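Local coordinates for cobalamin (Vitamin B12) biosynthesis CbiX protein (Marinobacter aquaeolei, PDB 3LYH), which probably acts as a metal-binding lyase of the CbiX family, to which cobalamin-pathway chelatases belong, at the interface of chains A and B. Residues are numbered along the deposited sequence; one frame, centred on the assembly and turned at random. Chains: chain A/B, Cobalamin (Vitamin B12) biosynthesis CbiX protein.

The interface of chains A and B. Residues chain A 6, 8, 10, 31, 35, 68; chain B 117-118, 120-121.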
loop_
_atom_site.group_PDB
_atom_site.type_symbol
_atom_site.label_atom_id
_atom_site.label_comp_id
_atom_site.label_asym_id
_atom_site.label_seq_id
_atom_site.Cartn_x
_atom_site.Cartn_y
_atom_site.Cartn_z
ATOM N N HIS A 6 -5.993 7.230 -24.982
ATOM C CA HIS A 6 -5.980 7.398 -23.516
ATOM C C HIS A 6 -4.951 6.431 -22.904
ATOM O O HIS A 6 -4.781 5.324 -23.402
ATOM C CB HIS A 6 -7.405 7.171 -22.936
ATOM C CG HIS A 6 -7.454 7.024 -21.440
ATOM N ND1 HIS A 6 -7.377 5.795 -20.831
ATOM C CD2 HIS A 6 -7.526 7.936 -20.438
ATOM C CE1 HIS A 6 -7.402 5.950 -19.519
ATOM N NE2 HIS A 6 -7.490 7.237 -19.252
ATOM N N ILE A 8 -3.219 4.991 -19.007
ATOM C CA ILE A 8 -3.317 4.877 -17.573
ATOM C C ILE A 8 -1.899 4.801 -16.982
ATOM O O ILE A 8 -0.979 4.144 -17.542
ATOM C CB ILE A 8 -4.387 3.771 -17.206
ATOM C CG1 ILE A 8 -4.943 3.971 -15.781
ATOM C CG2 ILE A 8 -3.865 2.422 -17.460
ATOM C CD1 ILE A 8 -6.329 3.437 -15.556
ATOM N N LEU A 10 0.225 4.418 -13.293
ATOM C CA LEU A 10 0.289 4.068 -11.865
ATOM C C LEU A 10 1.317 5.010 -11.242
ATOM O O LEU A 10 2.496 5.001 -11.674
ATOM C CB LEU A 10 0.751 2.612 -11.730
ATOM C CG LEU A 10 -0.295 1.569 -12.124
ATOM C CD1 LEU A 10 0.326 0.157 -12.230
ATOM C CD2 LEU A 10 -1.388 1.583 -11.082
ATOM N N THR A 31 -0.276 -5.246 -14.137
ATOM C CA THR A 31 -0.900 -4.175 -14.901
ATOM C C THR A 31 -0.183 -3.812 -16.195
ATOM O O THR A 31 -0.797 -3.706 -17.262
ATOM C CB THR A 31 -1.005 -2.878 -14.071
ATOM O OG1 THR A 31 -1.759 -3.125 -12.890
ATOM C CG2 THR A 31 -1.703 -1.775 -14.878
ATOM N N ILE A 35 -2.370 -4.437 -19.573
ATOM C CA ILE A 35 -3.059 -3.260 -20.107
ATOM C C ILE A 35 -2.174 -2.460 -21.061
ATOM O O ILE A 35 -1.087 -1.995 -20.687
ATOM C CB ILE A 35 -3.603 -2.372 -18.963
ATOM C CG1 ILE A 35 -4.571 -3.174 -18.087
ATOM C CG2 ILE A 35 -4.323 -1.117 -19.516
ATOM C CD1 ILE A 35 -4.874 -2.493 -16.768
ATOM N N VAL A 68 -3.570 6.572 -11.410
ATOM C CA VAL A 68 -3.988 5.720 -10.309
ATOM C C VAL A 68 -2.871 5.727 -9.257
ATOM O O VAL A 68 -1.830 5.154 -9.456
ATOM C CB VAL A 68 -4.314 4.296 -10.779
ATOM C CG1 VAL A 68 -4.748 3.405 -9.613
ATOM C CG2 VAL A 68 -5.394 4.294 -11.860
ATOM N N VAL B 117 -7.009 -1.128 -11.502
ATOM C CA VAL B 117 -6.684 -0.363 -12.701
ATOM C C VAL B 117 -7.693 -0.651 -13.837
ATOM O O VAL B 117 -8.153 0.291 -14.529
ATOM C CB VAL B 117 -5.251 -0.583 -13.201
ATOM C CG1 VAL B 117 -5.051 0.070 -14.551
ATOM C CG2 VAL B 117 -4.243 -0.032 -12.188
ATOM N N LYS B 118 -8.092 -1.912 -14.016
ATOM C CA LYS B 118 -9.174 -2.265 -14.961
ATOM C C LYS B 118 -10.497 -1.539 -14.667
ATOM O O LYS B 118 -11.147 -1.086 -15.595
ATOM C CB LYS B 118 -9.391 -3.782 -15.011
ATOM C CG LYS B 118 -8.233 -4.536 -15.657
ATOM C CD LYS B 118 -8.216 -6.077 -15.384
ATOM C CE LYS B 118 -9.359 -6.852 -16.071
ATOM N NZ LYS B 118 -9.238 -8.381 -15.934
ATOM N N GLU B 120 -10.730 1.334 -13.156
ATOM C CA GLU B 120 -10.528 2.753 -13.467
ATOM C C GLU B 120 -10.499 3.026 -14.958
ATOM O O GLU B 120 -10.952 4.055 -15.422
ATOM C CB GLU B 120 -9.258 3.280 -12.768
ATOM C CG GLU B 120 -9.335 3.229 -11.255
ATOM C CD GLU B 120 -10.311 4.234 -10.609
ATOM O OE1 GLU B 120 -10.952 5.021 -11.325
ATOM O OE2 GLU B 120 -10.449 4.211 -9.376
ATOM N N LEU B 121 -9.918 2.098 -15.704
ATOM C CA LEU B 121 -9.847 2.217 -17.135
ATOM C C LEU B 121 -11.253 2.188 -17.711
ATOM O O LEU B 121 -11.598 3.033 -18.535
ATOM C CB LEU B 121 -8.982 1.131 -17.741
ATOM C CG LEU B 121 -8.623 1.139 -19.212
ATOM C CD1 LEU B 121 -7.719 2.309 -19.585
ATOM C CD2 LEU B 121 -7.929 -0.196 -19.537
#
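B:Val117 points from helix 107-125 of one subunit into a pocket of its partner between strand 6-12 (A:Ile8, A:Leu10) and the end of helix 18-34 with the loop after it (A:Thr31, A:Ile35), a worked example of a helix of one copy packing against its twin. Its CB lies 4.1 Å from both A:Ile35 CD1 and A:Thr31 CG2, and the two methyls then part. CG1 stands anti to the backbone N (chi1 171°). It presses on A:Ile35 CD1 at 3.4 Å, a tight contact. The same methyl meets A:Ile8 CD1 at 3.7 Å. CG2 turns instead to A:Leu10 CD2, again closely packed at 3.5 Å, with the A:Thr31 hydroxyl OG1 farther off. Both branches of the valine are thus engaged, which should limit its rotation.

One helical turn on, B:Leu121 spreads its methyls between two neighbours. It and A:Ile35 pass each other in opposite directions, CD2 lying 3.7 Å from A:Ile35 CG2. CD1 meets the edge of the A:His6 ring, in its plane, 3.7 Å from CE1. Between these residues the A:Ile8 side chain, nearly extended (chi2 153°), carries CD1 to the helix backbone at B:Leu121 CA. B:Glu120 adds its aliphatic CB beside A:Ile8 and A:Val68.

No polar bond crosses this patch, so apolar packing carries it. Repeated by two-fold symmetry, it sets each C-terminal helix against strand 6-12 and the helix 18-34 end of the other subunit and would support a dimer, although the structure alone does not show that this is the form in solution.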